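Local coordinates for protein fatty Acyl-Adenylate Ligase (Escherichia coli, PDB 3PBK) that belongs to the AMP-binding enzyme family of the ANL clan and holds 5'-O-[(S)-(dodecanoyloxy)(hydroxy)phosphoryl]adenosine in a pocket, at residues 13-19 / 240-244; 203-207 / 341-347. All coordinates share one frame; numbering follows the deposited sequence.

Contact 1: residues 13-19 / 240-244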
loop_
_atom_site.group_PDB
_atom_site.type_symbol
_atom_site.label_atom_id
_atom_site.label_comp_id
_atom_site.label_asym_id
_atom_site.label_seq_id
_atom_site.Cartn_x
_atom_site.Cartn_y
_atom_site.Cartn_z
ATOM N N PRO A 13 -7.520 -27.871 9.319
ATOM C CA PRO A 13 -8.952 -27.583 9.088
ATOM C C PRO A 13 -9.181 -26.080 8.972
ATOM O O PRO A 13 -9.169 -25.392 9.989
ATOM C CB PRO A 13 -9.650 -28.133 10.347
ATOM C CG PRO A 13 -8.635 -29.054 10.984
ATOM C CD PRO A 13 -7.274 -28.491 10.630
HETATM N N MSE A 14 -9.391 -25.580 7.755
HETATM C CA MSE A 14 -9.302 -24.142 7.491
HETATM C C MSE A 14 -10.400 -23.279 8.122
HETATM O O MSE A 14 -11.567 -23.673 8.171
HETATM C CB MSE A 14 -9.243 -23.895 5.990
HETATM C CG MSE A 14 -8.966 -22.447 5.602
HETATM SE SE MSE A 14 -8.697 -22.208 3.661
HETATM C CE MSE A 14 -8.799 -20.251 3.614
ATOM N N ARG A 15 -10.013 -22.101 8.608
ATOM C CA ARG A 15 -10.971 -21.124 9.122
ATOM C C ARG A 15 -10.655 -19.750 8.558
ATOM O O ARG A 15 -9.495 -19.328 8.546
ATOM C CB ARG A 15 -10.959 -21.079 10.643
ATOM C CG ARG A 15 -11.496 -22.329 11.300
ATOM C CD ARG A 15 -11.603 -22.145 12.799
ATOM N NE ARG A 15 -12.352 -20.939 13.140
ATOM C CZ ARG A 15 -12.622 -20.570 14.387
ATOM N NH1 ARG A 15 -12.194 -21.329 15.385
ATOM N NH2 ARG A 15 -13.314 -19.459 14.639
ATOM N N TYR A 16 -11.695 -19.055 8.098
ATOM C CA TYR A 16 -11.518 -17.832 7.324
ATOM C C TYR A 16 -11.579 -16.568 8.162
ATOM O O TYR A 16 -12.533 -15.800 8.054
ATOM C CB TYR A 16 -12.571 -17.741 6.218
ATOM C CG TYR A 16 -12.343 -18.681 5.056
ATOM C CD1 TYR A 16 -12.270 -20.054 5.255
ATOM C CD2 TYR A 16 -12.222 -18.201 3.753
ATOM C CE1 TYR A 16 -12.073 -20.925 4.197
ATOM C CE2 TYR A 16 -12.021 -19.067 2.685
ATOM C CZ TYR A 16 -11.950 -20.429 2.918
ATOM O OH TYR A 16 -11.748 -21.308 1.883
ATOM N N ALA A 17 -10.556 -16.343 8.978
ATOM C CA ALA A 17 -10.503 -15.144 9.802
ATOM C C ALA A 17 -11.681 -15.071 10.808
ATOM O O ALA A 17 -11.918 -14.032 11.435
ATOM C CB ALA A 17 -10.443 -13.902 8.913
ATOM N N ASP A 18 -12.404 -16.187 10.929
ATOM C CA ASP A 18 -13.434 -16.452 11.941
ATOM C C ASP A 18 -13.344 -15.765 13.295
ATOM O O ASP A 18 -14.349 -15.647 13.985
ATOM C CB ASP A 18 -13.398 -17.934 12.268
ATOM C CG ASP A 18 -14.317 -18.729 11.417
ATOM O OD1 ASP A 18 -15.537 -18.689 11.685
ATOM O OD2 ASP A 18 -13.822 -19.405 10.484
ATOM N N PHE A 19 -12.147 -15.364 13.702
ATOM C CA PHE A 19 -11.888 -15.009 15.095
ATOM C C PHE A 19 -12.189 -13.572 15.493
ATOM O O PHE A 19 -12.203 -12.663 14.653
ATOM C CB PHE A 19 -10.444 -15.347 15.441
ATOM C CG PHE A 19 -9.981 -16.609 14.815
ATOM C CD1 PHE A 19 -10.127 -17.813 15.477
ATOM C CD2 PHE A 19 -9.440 -16.599 13.545
ATOM C CE1 PHE A 19 -9.717 -18.979 14.900
ATOM C CE2 PHE A 19 -9.030 -17.757 12.961
ATOM C CZ PHE A 19 -9.171 -18.956 13.639
ATOM N N VAL A 240 -1.850 -15.554 8.585
ATOM C CA VAL A 240 -1.978 -16.001 9.960
ATOM C C VAL A 240 -3.420 -16.348 10.316
ATOM O O VAL A 240 -3.679 -17.325 11.026
ATOM C CB VAL A 240 -1.440 -14.953 10.928
ATOM C CG1 VAL A 240 -2.017 -15.158 12.302
ATOM C CG2 VAL A 240 0.081 -15.015 10.965
ATOM N N ALA A 241 -4.361 -15.559 9.807
ATOM C CA ALA A 241 -5.777 -15.732 10.141
ATOM C C ALA A 241 -6.425 -16.811 9.284
ATOM O O ALA A 241 -7.612 -17.105 9.402
ATOM C CB ALA A 241 -6.508 -14.419 9.975
ATOM N N THR A 242 -5.612 -17.410 8.430
ATOM C CA THR A 242 -6.096 -18.321 7.419
ATOM C C THR A 242 -5.283 -19.612 7.502
ATOM O O THR A 242 -5.496 -20.553 6.742
ATOM C CB THR A 242 -5.982 -17.651 6.031
ATOM O OG1 THR A 242 -6.927 -16.568 5.939
ATOM C CG2 THR A 242 -6.265 -18.635 4.934
ATOM N N GLN A 243 -4.368 -19.647 8.463
ATOM C CA GLN A 243 -3.492 -20.788 8.671
ATOM C C GLN A 243 -2.829 -21.238 7.387
ATOM O O GLN A 243 -2.609 -22.432 7.191
ATOM C CB GLN A 243 -4.248 -21.958 9.280
ATOM C CG GLN A 243 -5.268 -21.549 10.291
ATOM C CD GLN A 243 -6.654 -21.610 9.720
ATOM O OE1 GLN A 243 -7.481 -20.729 9.957
ATOM N NE2 GLN A 243 -6.919 -22.652 8.940
ATOM N N LEU A 244 -2.511 -20.266 6.530
ATOM C CA LEU A 244 -1.846 -20.478 5.239
ATOM C C LEU A 244 -0.382 -20.049 5.272
ATOM O O LEU A 244 -0.043 -19.029 5.854
ATOM C CB LEU A 244 -2.549 -19.673 4.145
ATOM C CG LEU A 244 -3.906 -20.154 3.639
ATOM C CD1 LEU A 244 -4.239 -19.484 2.322
ATOM C CD2 LEU A 244 -3.918 -21.660 3.481
#

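Contact 2: residues 203-207 / 341-347. With 1ZZ (5'-O-[(S)-(dodecanoyloxy)(hydroxy)phosphoryl]adenosine), chain C.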
loop_
_atom_site.group_PDB
_atom_site.type_symbol
_atom_site.label_atom_id
_atom_site.label_comp_id
_atom_site.label_asym_id
_atom_site.label_seq_id
_atom_site.Cartn_x
_atom_site.Cartn_y
_atom_site.Cartn_z
ATOM N N ASN A 203 -11.941 -7.123 8.365
ATOM C CA ASN A 203 -11.327 -7.024 7.059
ATOM C C ASN A 203 -10.648 -8.324 6.663
ATOM O O ASN A 203 -10.827 -8.798 5.549
ATOM C CB ASN A 203 -10.357 -5.851 6.966
ATOM C CG ASN A 203 -10.215 -5.333 5.544
ATOM O OD1 ASN A 203 -11.193 -4.936 4.931
ATOM N ND2 ASN A 203 -9.001 -5.344 5.015
ATOM N N LEU A 204 -9.879 -8.908 7.570
ATOM C CA LEU A 204 -9.298 -10.218 7.311
ATOM C C LEU A 204 -10.369 -11.223 6.867
ATOM O O LEU A 204 -10.181 -11.973 5.911
ATOM C CB LEU A 204 -8.581 -10.728 8.551
ATOM C CG LEU A 204 -7.080 -10.472 8.636
ATOM C CD1 LEU A 204 -6.667 -9.322 7.741
ATOM C CD2 LEU A 204 -6.692 -10.224 10.070
ATOM N N ARG A 205 -11.495 -11.228 7.566
ATOM C CA ARG A 205 -12.627 -12.056 7.190
ATOM C C ARG A 205 -13.099 -11.727 5.761
ATOM O O ARG A 205 -13.260 -12.617 4.931
ATOM C CB ARG A 205 -13.739 -11.882 8.227
ATOM C CG ARG A 205 -15.052 -12.522 7.874
ATOM C CD ARG A 205 -14.970 -14.028 7.834
ATOM N NE ARG A 205 -16.249 -14.614 7.433
ATOM C CZ ARG A 205 -16.454 -15.919 7.279
ATOM N NH1 ARG A 205 -15.462 -16.773 7.495
ATOM N NH2 ARG A 205 -17.647 -16.377 6.911
ATOM N N ALA A 206 -13.293 -10.446 5.466
ATOM C CA ALA A 206 -13.721 -10.030 4.125
ATOM C C ALA A 206 -12.760 -10.509 3.037
ATOM O O ALA A 206 -13.177 -11.118 2.048
ATOM C CB ALA A 206 -13.889 -8.512 4.055
ATOM N N ILE A 207 -11.472 -10.228 3.231
ATOM C CA ILE A 207 -10.438 -10.578 2.268
ATOM C C ILE A 207 -10.407 -12.061 1.999
ATOM O O ILE A 207 -10.581 -12.488 0.859
ATOM C CB ILE A 207 -9.055 -10.176 2.758
ATOM C CG1 ILE A 207 -8.916 -8.653 2.754
ATOM C CG2 ILE A 207 -7.992 -10.821 1.885
ATOM C CD1 ILE A 207 -7.848 -8.133 3.702
ATOM N N ASN A 341 -9.346 1.668 6.258
ATOM C CA ASN A 341 -10.290 0.561 6.314
ATOM C C ASN A 341 -9.514 -0.723 6.603
ATOM O O ASN A 341 -9.903 -1.800 6.159
ATOM C CB ASN A 341 -11.044 0.440 4.985
ATOM C CG ASN A 341 -12.261 -0.493 5.065
ATOM O OD1 ASN A 341 -12.314 -1.525 4.394
ATOM N ND2 ASN A 341 -13.246 -0.119 5.877
ATOM N N ALA A 342 -8.416 -0.588 7.350
ATOM C CA ALA A 342 -7.461 -1.676 7.580
ATOM C C ALA A 342 -6.656 -2.002 6.314
ATOM O O ALA A 342 -5.443 -1.867 6.291
ATOM C CB ALA A 342 -8.158 -2.922 8.130
ATOM N N LEU A 343 -7.338 -2.415 5.256
ATOM C CA LEU A 343 -6.666 -2.725 4.009
ATOM C C LEU A 343 -7.624 -2.724 2.813
ATOM O O LEU A 343 -7.585 -1.814 1.982
ATOM C CB LEU A 343 -6.000 -4.086 4.116
ATOM C CG LEU A 343 -4.801 -4.387 3.221
ATOM C CD1 LEU A 343 -4.882 -5.831 2.775
ATOM C CD2 LEU A 343 -4.741 -3.464 2.029
ATOM N N ALA A 344 -8.481 -3.741 2.736
ATOM C CA ALA A 344 -9.253 -4.013 1.523
ATOM C C ALA A 344 -10.643 -3.385 1.514
ATOM O O ALA A 344 -11.293 -3.290 2.552
ATOM C CB ALA A 344 -9.349 -5.510 1.296
ATOM N N VAL A 345 -11.096 -2.970 0.334
ATOM C CA VAL A 345 -12.425 -2.382 0.179
ATOM C C VAL A 345 -13.216 -3.089 -0.923
ATOM O O VAL A 345 -14.434 -3.233 -0.832
ATOM C CB VAL A 345 -12.353 -0.863 -0.101
ATOM C CG1 VAL A 345 -13.628 -0.377 -0.743
ATOM C CG2 VAL A 345 -12.086 -0.094 1.172
ATOM N N SER A 346 -12.523 -3.537 -1.963
ATOM C CA SER A 346 -13.175 -4.270 -3.036
ATOM C C SER A 346 -12.189 -5.061 -3.865
ATOM O O SER A 346 -11.009 -4.740 -3.924
ATOM C CB SER A 346 -13.961 -3.328 -3.936
ATOM O OG SER A 346 -13.111 -2.377 -4.525
ATOM N N PHE A 347 -12.699 -6.104 -4.504
ATOM C CA PHE A 347 -11.903 -6.988 -5.330
ATOM C C PHE A 347 -12.685 -7.262 -6.599
ATOM O O PHE A 347 -13.905 -7.370 -6.561
ATOM C CB PHE A 347 -11.663 -8.312 -4.606
ATOM C CG PHE A 347 -10.861 -8.185 -3.334
ATOM C CD1 PHE A 347 -11.476 -7.874 -2.139
ATOM C CD2 PHE A 347 -9.493 -8.398 -3.333
ATOM C CE1 PHE A 347 -10.741 -7.772 -0.968
ATOM C CE2 PHE A 347 -8.751 -8.298 -2.162
ATOM C CZ PHE A 347 -9.378 -7.986 -0.977
HETATM P P 1ZZ C . -2.795 2.597 1.497
HETATM C C1 1ZZ C . -3.773 -12.208 0.732
HETATM N N1 1ZZ C . -5.462 3.311 -4.135
HETATM O O1 1ZZ C . -2.662 0.282 -0.904
HETATM C C2 1ZZ C . -4.573 -10.934 0.765
HETATM N N2 1ZZ C . -5.868 1.181 -4.597
HETATM O O2 1ZZ C . -3.135 0.999 1.266
HETATM C C3 1ZZ C . -3.973 -9.697 0.104
HETATM N N3 1ZZ C . -6.211 4.184 -6.416
HETATM O O3 1ZZ C . -3.575 3.353 2.659
HETATM C C4 1ZZ C . -4.929 -8.493 0.009
HETATM N N4 1ZZ C . -6.925 2.535 -7.881
HETATM O O4 1ZZ C . -1.459 2.782 1.761
HETATM C C5 1ZZ C . -4.693 -7.335 -0.968
HETATM N N5 1ZZ C . -6.936 0.206 -7.165
HETATM O O5 1ZZ C . -3.180 3.367 0.152
HETATM C C6 1ZZ C . -5.320 -6.052 -0.486
HETATM O O6 1ZZ C . -4.418 4.029 -2.255
HETATM C C7 1ZZ C . -5.904 -5.060 -1.458
HETATM O O7 1ZZ C . -6.411 6.743 -3.324
HETATM C C8 1ZZ C . -5.873 -3.602 -1.056
HETATM O O8 1ZZ C . -7.295 5.625 -0.847
HETATM C C9 1ZZ C . -5.219 -2.568 -1.984
HETATM C C10 1ZZ C . -4.249 -1.551 -1.437
HETATM C C11 1ZZ C . -4.298 -0.888 -0.130
HETATM C C12 1ZZ C . -3.427 0.270 0.004
HETATM C C13 1ZZ C . -4.399 4.063 0.189
HETATM C C14 1ZZ C . -4.849 4.769 -1.097
HETATM C C15 1ZZ C . -6.311 4.949 -1.546
HETATM C C16 1ZZ C . -6.107 5.434 -2.919
HETATM C C17 1ZZ C . -5.031 4.534 -3.421
HETATM C C18 1ZZ C . -5.422 2.073 -3.645
HETATM C C19 1ZZ C . -6.207 1.939 -5.719
HETATM C C20 1ZZ C . -5.966 3.204 -5.472
HETATM C C21 1ZZ C . -6.691 3.794 -7.624
HETATM C C22 1ZZ C . -6.674 1.564 -6.900
#

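Contact 1: residues 13-19 / 240-244
A17 and A241 bring their backbones together, CA to CA 4.8 Å, and the N-H of A17 gives a hydrogen bond to A241 O (N to O 3.1 Å), bent to 140° at the hydrogen. The bond joins the irregular N-terminal segment 13-19 to segment 240-244, which runs on from helix 229-241 in this AMP-binding enzyme fold. Y16 is the centre of an inverse gamma turn, in which A17 N also bonds weakly to R15 O, while the Y16 side chain turns away and its OH is held by L214 O. Alanine suits both bonded positions: the methyls are small enough to let the chains approach, and they still meet, A17 CB to A241 CB 4.1 Å, beside helix 197-211. M14, present as selenomethionine, is fully extended. With CG anti to the backbone N (chi1 -172°), it runs side by side with T242 and puts CE 3.3 Å from T242 CG2. The same CE lies over one face of the Y16 ring, toward the rim. Threonine serves two neighbours here: its methyl meets M14, while OG1 makes a weak hydrogen bond back to T238 O. Q243 lays its amide beside the backbone N and O of R15, CD 3.6 Å from R15 N; a primary amide, with a donor and an acceptor, could serve both. The R15 side chain leads outward, and NE makes a weak, long salt bridge to D18 OD2 (3.4 Å). F19 points back at segment 240-244 and offers A241 O its ring edge, in the ring plane, with CE2 3.9 Å from that oxygen.

Contact 2: residues 203-207 / 341-347
I207 is set among three apolar side chains of 341-347 and the bound 5'-O-[(S)-(dodecanoyloxy)(hydroxy)phosphoryl]adenosine: its CG1-CD1 arm packs on the protein and CG2 on the ligand. CG1 lies 3.5 Å from A344 CB, whose small methyl lets it come close, and 3.8 Å from CZ of F347, approaching that ring near its plane, at the edge. CD1 meets L343 CD1 at 3.9 Å, the two side chains crossing at about a right angle. CG2, anti to the backbone N, comes within 3.6 Å of ligand atom C2; beta-branching thus lets one residue pack on both. L343 lies along the ligand's chain too, with CD2 3.3 Å from C8, and ligand atom C5 lies off the edge of the F347 ring, near its plane. The helix here is 197-211, and strand 344-347, which packs against it, carries a classic beta bulge, V345 and S346 both facing Y336 of strand 332-337. The chain turns a corner at V345, consistent with A344 and F347 both pointing at the helix. One turn before I207, N203 points at the loop that leads into this strand. A short amide suits a buried place among backbone polar atoms: CB touches A342 CB at 3.8 Å, and CG, anti to the backbone N (chi1 -153°), carries the amide across L343 at about a right angle, with CG 3.6 Å from N341 O.

In the fold
From the N terminus the chain passes 13-19, then 203-207 on helix 197-211, then 240-244, which runs on from helix 229-241, and last 341-347. Contact 1 closes a loop of 220 residues and contact 2 one of 133, and because their segments alternate, the two loops cross. Helix 197-211 is the common element: on one side it receives the N-terminal segment, through a probable hydrogen bond from R205 NH1 to Y16 O and the packing of A17 on L204, and on another it meets strand 344-347 of the large mixed sheet. L204 also touches helix 229-241, whose V233 is touched in turn by L343 of contact 2.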